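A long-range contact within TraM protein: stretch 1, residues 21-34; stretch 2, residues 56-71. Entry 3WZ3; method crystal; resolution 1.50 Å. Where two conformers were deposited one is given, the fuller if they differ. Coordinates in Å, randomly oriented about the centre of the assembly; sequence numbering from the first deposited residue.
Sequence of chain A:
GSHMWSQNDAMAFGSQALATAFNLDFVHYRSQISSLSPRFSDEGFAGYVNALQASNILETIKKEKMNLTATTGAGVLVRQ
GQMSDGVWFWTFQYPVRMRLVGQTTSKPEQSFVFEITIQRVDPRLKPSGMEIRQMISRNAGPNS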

# COMPACT_ATOMS: atom_id res chain seq x y z
N ALA A 21 0.16 -3.06 -4.28
CA ALA A 21 -0.42 -1.76 -4.56
C ALA A 21 0.32 -0.98 -5.63
O ALA A 21 -0.30 -0.22 -6.38
CB ALA A 21 -0.49 -0.94 -3.28
N PHE A 22 1.63 -1.16 -5.71
CA PHE A 22 2.45 -0.31 -6.56
C PHE A 22 3.20 -1.03 -7.67
O PHE A 22 4.07 -0.47 -8.30
CB PHE A 22 3.36 0.58 -5.71
CG PHE A 22 2.61 1.55 -4.85
CD1 PHE A 22 1.88 2.58 -5.42
CD2 PHE A 22 2.59 1.40 -3.48
CE1 PHE A 22 1.15 3.46 -4.62
CE2 PHE A 22 1.87 2.28 -2.68
CZ PHE A 22 1.15 3.31 -3.26
N ASN A 23 2.79 -2.27 -7.95
CA ASN A 23 3.18 -2.97 -9.17
C ASN A 23 1.95 -3.20 -10.04
O ASN A 23 1.18 -4.12 -9.81
CB ASN A 23 3.91 -4.26 -8.83
CG ASN A 23 5.31 -3.98 -8.30
OD1 ASN A 23 6.25 -3.78 -9.06
ND2 ASN A 23 5.44 -3.92 -6.98
N LEU A 24 1.78 -2.32 -11.01
CA LEU A 24 0.55 -2.24 -11.79
C LEU A 24 0.86 -2.37 -13.27
O LEU A 24 1.86 -1.84 -13.78
CB LEU A 24 -0.15 -0.91 -11.54
CG LEU A 24 -0.57 -0.63 -10.10
CD1 LEU A 24 -1.14 0.79 -10.03
CD2 LEU A 24 -1.57 -1.65 -9.55
N ASP A 25 -0.04 -3.07 -13.96
CA ASP A 25 0.12 -3.34 -15.38
C ASP A 25 -0.72 -2.37 -16.21
O ASP A 25 -1.86 -2.08 -15.85
CB ASP A 25 -0.36 -4.76 -15.64
CG ASP A 25 -0.21 -5.18 -17.06
OD1 ASP A 25 -1.17 -4.98 -17.83
OD2 ASP A 25 0.86 -5.73 -17.41
N PHE A 26 -0.19 -1.89 -17.34
CA PHE A 26 -0.93 -0.86 -18.10
C PHE A 26 -2.27 -1.34 -18.66
O PHE A 26 -3.14 -0.52 -18.94
CB PHE A 26 -0.07 -0.20 -19.18
CG PHE A 26 0.08 -1.01 -20.44
CD1 PHE A 26 1.06 -1.99 -20.54
CD2 PHE A 26 -0.74 -0.78 -21.53
CE1 PHE A 26 1.21 -2.73 -21.71
CE2 PHE A 26 -0.59 -1.51 -22.70
CZ PHE A 26 0.39 -2.49 -22.78
N VAL A 27 -2.42 -2.66 -18.81
CA VAL A 27 -3.69 -3.22 -19.26
C VAL A 27 -4.62 -3.53 -18.08
O VAL A 27 -5.79 -3.15 -18.09
CB VAL A 27 -3.48 -4.49 -20.12
CG1 VAL A 27 -4.84 -5.10 -20.51
CG2 VAL A 27 -2.66 -4.15 -21.37
N HIS A 28 -4.09 -4.19 -17.04
CA HIS A 28 -4.93 -4.74 -15.99
C HIS A 28 -4.97 -3.95 -14.69
O HIS A 28 -5.55 -4.42 -13.72
CB HIS A 28 -4.50 -6.19 -15.72
CG HIS A 28 -4.58 -7.04 -16.94
ND1 HIS A 28 -5.78 -7.52 -17.43
CD2 HIS A 28 -3.63 -7.45 -17.82
CE1 HIS A 28 -5.56 -8.20 -18.54
NE2 HIS A 28 -4.27 -8.17 -18.80
N TYR A 29 -4.39 -2.75 -14.69
CA TYR A 29 -4.29 -1.97 -13.44
C TYR A 29 -5.62 -1.75 -12.69
O TYR A 29 -5.65 -1.81 -11.46
CB TYR A 29 -3.60 -0.63 -13.68
CG TYR A 29 -4.41 0.37 -14.48
CD1 TYR A 29 -4.44 0.31 -15.86
CD2 TYR A 29 -5.12 1.37 -13.84
CE1 TYR A 29 -5.17 1.25 -16.60
CE2 TYR A 29 -5.85 2.30 -14.57
CZ TYR A 29 -5.88 2.23 -15.93
OH TYR A 29 -6.61 3.15 -16.65
N ARG A 30 -6.72 -1.54 -13.40
CA ARG A 30 -8.00 -1.33 -12.70
C ARG A 30 -8.44 -2.55 -11.91
O ARG A 30 -8.97 -2.46 -10.80
CB ARG A 30 -9.10 -0.95 -13.68
CG ARG A 30 -8.80 0.34 -14.38
CD ARG A 30 -10.05 0.94 -14.99
NE ARG A 30 -9.75 2.27 -15.48
CZ ARG A 30 -9.67 3.36 -14.71
NH1 ARG A 30 -9.38 4.53 -15.26
NH2 ARG A 30 -9.87 3.28 -13.39
N SER A 31 -8.21 -3.73 -12.49
CA SER A 31 -8.58 -4.97 -11.85
C SER A 31 -7.61 -5.29 -10.70
O SER A 31 -8.01 -5.79 -9.65
CB SER A 31 -8.57 -6.11 -12.89
OG SER A 31 -9.40 -5.79 -14.01
N GLN A 32 -6.34 -4.97 -10.90
CA GLN A 32 -5.37 -5.13 -9.82
C GLN A 32 -5.76 -4.27 -8.64
O GLN A 32 -5.76 -4.74 -7.49
CB GLN A 32 -3.97 -4.79 -10.30
CG GLN A 32 -3.40 -5.81 -11.33
CD GLN A 32 -2.13 -5.31 -11.99
OE1 GLN A 32 -2.12 -4.24 -12.60
NE2 GLN A 32 -1.04 -6.08 -11.86
N ILE A 33 -6.10 -3.02 -8.91
CA ILE A 33 -6.48 -2.10 -7.82
C ILE A 33 -7.73 -2.56 -7.07
O ILE A 33 -7.72 -2.64 -5.83
CB ILE A 33 -6.63 -0.67 -8.37
CG1 ILE A 33 -5.25 -0.11 -8.71
CG2 ILE A 33 -7.36 0.21 -7.36
CD1 ILE A 33 -5.25 1.15 -9.59
N SER A 34 -8.80 -2.91 -7.76
CA SER A 34 -10.01 -3.36 -7.09
C SER A 34 -9.77 -4.61 -6.26
O SER A 34 -10.35 -4.77 -5.19
CB SER A 34 -11.21 -3.53 -8.05
OG SER A 34 -11.06 -4.62 -8.95
N ASN A 56 0.30 11.29 -10.06
CA ASN A 56 -0.38 11.23 -11.35
C ASN A 56 -0.26 9.86 -12.00
O ASN A 56 -0.12 9.74 -13.22
CB ASN A 56 0.15 12.32 -12.29
CG ASN A 56 -0.81 12.62 -13.40
OD1 ASN A 56 -2.03 12.49 -13.23
ND2 ASN A 56 -0.27 13.01 -14.55
N ILE A 57 -0.33 8.81 -11.19
CA ILE A 57 -0.10 7.46 -11.71
C ILE A 57 -1.14 6.96 -12.70
O ILE A 57 -0.77 6.49 -13.77
CB ILE A 57 -0.02 6.44 -10.54
CG1 ILE A 57 1.16 6.77 -9.64
CG2 ILE A 57 0.01 5.00 -11.06
CD1 ILE A 57 2.46 6.74 -10.36
N LEU A 58 -2.41 7.05 -12.35
CA LEU A 58 -3.44 6.43 -13.18
C LEU A 58 -3.53 7.09 -14.54
O LEU A 58 -3.66 6.41 -15.54
CB LEU A 58 -4.80 6.47 -12.48
CG LEU A 58 -4.85 5.67 -11.18
CD1 LEU A 58 -6.26 5.76 -10.62
CD2 LEU A 58 -4.44 4.24 -11.45
N GLU A 59 -3.44 8.42 -14.57
CA GLU A 59 -3.50 9.12 -15.84
C GLU A 59 -2.30 8.79 -16.70
O GLU A 59 -2.43 8.63 -17.91
CB GLU A 59 -3.58 10.63 -15.64
CG GLU A 59 -3.48 11.39 -16.95
CD GLU A 59 -3.48 12.90 -16.78
OE1 GLU A 59 -4.56 13.45 -16.47
OE2 GLU A 59 -2.41 13.53 -16.96
N THR A 60 -1.13 8.66 -16.09
CA THR A 60 0.08 8.35 -16.85
C THR A 60 0.05 6.91 -17.37
O THR A 60 0.41 6.64 -18.51
CB THR A 60 1.35 8.59 -16.03
OG1 THR A 60 1.36 9.94 -15.56
CG2 THR A 60 2.61 8.34 -16.88
N ILE A 61 -0.39 5.97 -16.53
CA ILE A 61 -0.54 4.59 -16.96
C ILE A 61 -1.49 4.53 -18.16
O ILE A 61 -1.17 3.89 -19.17
CB ILE A 61 -1.06 3.69 -15.83
CG1 ILE A 61 0.05 3.46 -14.80
CG2 ILE A 61 -1.51 2.34 -16.39
CD1 ILE A 61 -0.39 2.60 -13.61
N LYS A 62 -2.63 5.20 -18.05
CA LYS A 62 -3.63 5.13 -19.12
C LYS A 62 -3.18 5.82 -20.40
O LYS A 62 -3.29 5.26 -21.49
CB LYS A 62 -4.95 5.75 -18.65
CG LYS A 62 -6.05 5.73 -19.71
CD LYS A 62 -7.30 6.42 -19.19
CE LYS A 62 -8.42 6.39 -20.22
NZ LYS A 62 -8.01 7.04 -21.49
N LYS A 63 -2.68 7.04 -20.27
CA LYS A 63 -2.33 7.82 -21.46
C LYS A 63 -1.05 7.36 -22.13
O LYS A 63 -0.98 7.32 -23.37
CB LYS A 63 -2.26 9.30 -21.11
CG LYS A 63 -3.63 9.91 -20.89
CD LYS A 63 -3.53 11.34 -20.40
CE LYS A 63 -2.65 12.19 -21.31
NZ LYS A 63 -2.45 13.56 -20.74
N GLU A 64 -0.05 6.99 -21.34
CA GLU A 64 1.27 6.68 -21.88
C GLU A 64 1.59 5.19 -21.96
O GLU A 64 2.67 4.81 -22.42
CB GLU A 64 2.36 7.41 -21.11
CG GLU A 64 2.23 8.93 -21.19
CD GLU A 64 3.47 9.66 -20.71
OE1 GLU A 64 4.58 9.29 -21.13
OE2 GLU A 64 3.32 10.59 -19.91
N LYS A 65 0.65 4.37 -21.51
CA LYS A 65 0.78 2.92 -21.63
C LYS A 65 2.03 2.43 -20.91
O LYS A 65 2.85 1.68 -21.46
CB LYS A 65 0.80 2.49 -23.11
CG LYS A 65 -0.58 2.36 -23.72
CD LYS A 65 -1.38 3.64 -23.65
CE LYS A 65 -1.02 4.58 -24.80
NZ LYS A 65 -2.04 5.66 -25.02
N MSE A 66 2.18 2.90 -19.68
CA MSE A 66 3.32 2.55 -18.87
C MSE A 66 2.89 1.66 -17.72
O MSE A 66 1.77 1.77 -17.21
CB MSE A 66 4.00 3.80 -18.32
CG MSE A 66 4.69 4.66 -19.39
SE MSE A 66 5.67 6.13 -18.56
CE MSE A 66 6.72 6.72 -20.09
N ASN A 67 3.78 0.76 -17.33
CA ASN A 67 3.56 -0.02 -16.13
C ASN A 67 4.14 0.74 -14.95
O ASN A 67 5.03 1.57 -15.13
CB ASN A 67 4.28 -1.37 -16.24
CG ASN A 67 3.66 -2.28 -17.29
OD1 ASN A 67 2.50 -2.13 -17.65
ND2 ASN A 67 4.43 -3.25 -17.77
N LEU A 68 3.64 0.47 -13.75
CA LEU A 68 4.27 0.97 -12.53
C LEU A 68 4.98 -0.18 -11.87
O LEU A 68 4.40 -1.26 -11.69
CB LEU A 68 3.22 1.51 -11.57
CG LEU A 68 3.78 2.13 -10.29
CD1 LEU A 68 4.58 3.40 -10.58
CD2 LEU A 68 2.65 2.46 -9.32
N THR A 69 6.25 0.03 -11.50
CA THR A 69 7.03 -0.96 -10.79
C THR A 69 7.46 -0.36 -9.46
O THR A 69 7.64 0.84 -9.35
CB THR A 69 8.26 -1.38 -11.61
OG1 THR A 69 9.15 -0.27 -11.73
CG2 THR A 69 7.82 -1.81 -13.02
N ALA A 70 7.59 -1.20 -8.44
CA ALA A 70 8.01 -0.70 -7.14
C ALA A 70 8.70 -1.76 -6.33
O ALA A 70 8.36 -2.95 -6.42
CB ALA A 70 6.80 -0.18 -6.35
N THR A 71 9.63 -1.30 -5.49
CA THR A 71 10.32 -2.17 -4.56
C THR A 71 10.17 -1.60 -3.16
O THR A 71 10.43 -0.42 -2.95
CB THR A 71 11.81 -2.28 -4.90
OG1 THR A 71 11.97 -2.87 -6.20
CG2 THR A 71 12.52 -3.17 -3.87
O HOH W 1 2.74 -5.25 -19.36
O HOH W 2 -2.85 1.90 -20.29
O HOH W 3 -6.46 5.92 -15.64

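The segment from Phe-22 to Asp-25 runs antiparallel to the segment Asn-67 to Ala-70, part of a strand that continues further along the chain, with Asn-23 CA 4.6 Å from Thr-69 CA and Phe-22 CA 5.6 Å from Ala-70 CA. The two backbones meet in a single antiparallel bridge between Leu-24 and Leu-68: Leu-24 N donates to Leu-68 O and Leu-68 N to Leu-24 O, both at 2.9 Å. A CA-H...O contact from Asn-23 CA to Leu-68 O (3.3 Å) adds to this pairing. Beyond it, the helix beginning at Tyr-29 and the helix 57-64 run roughly antiparallel, at 150°, but their axes come no closer than 12.4 Å, so side chains must fill the space between them.

Two asparagines extend the pairing where the main chains no longer bond directly. The side chain of Asn-23 acts as a surrogate peptide group: its OD1 accepts from Ala-70 N (3.0 Å), while its ND2 donates to Ala-70 O (3.1 Å). An amide suits this place because it offers both a donor and an acceptor. At the other end of the bridge, Asn-67 OD1 accepts from Phe-26 N at 2.7 Å, and its ND2 donates to water 1, which in turn donates to Asp-25 OD2. Asp-25 points its CB away from the strand and uses OD1 to accept from Val-27 N (2.8 Å) and His-28 N (3.1 Å), securing the turn that leads into the helix.

Apolar side chains make up much of the remaining contact, which buries 782 Å² in all. Phe-22 CB packs on Ala-70 CB (3.6 Å), an approach compatible with the small alanine side chain, and the edge of the Phe-22 ring meets Leu-68 CD2. Leu-24 CD1 reaches Ile-61 CD1 at 4.1 Å. Ile-61 is central to the helix side of the contact: its CG2 lies over the face of the Tyr-29 ring, 4.0 Å from the ring centroid in a CH-pi contact, and also touches Phe-26 CB (4.0 Å). Leu-58 CD2 lies 3.8 Å from Tyr-29 CD2 and 3.7 Å from Ile-33 CD1, so that this one methyl group touches two side chains one helical turn apart.

Phe-26, with its CB directed toward the other stretch, covers the turn after the helix, its ring having Lys-65 O over one face and Asn-67 OD1 at its edge. This packing leaves Met-66 O, 3.3 Å from Phe-26 CB, buried without a polar partner. Two more waters bridge the stretches: water 2 donates to both Phe-26 O and Ile-61 O, and water 3 links Tyr-29 OH to Leu-58 O, the latter bond being weak.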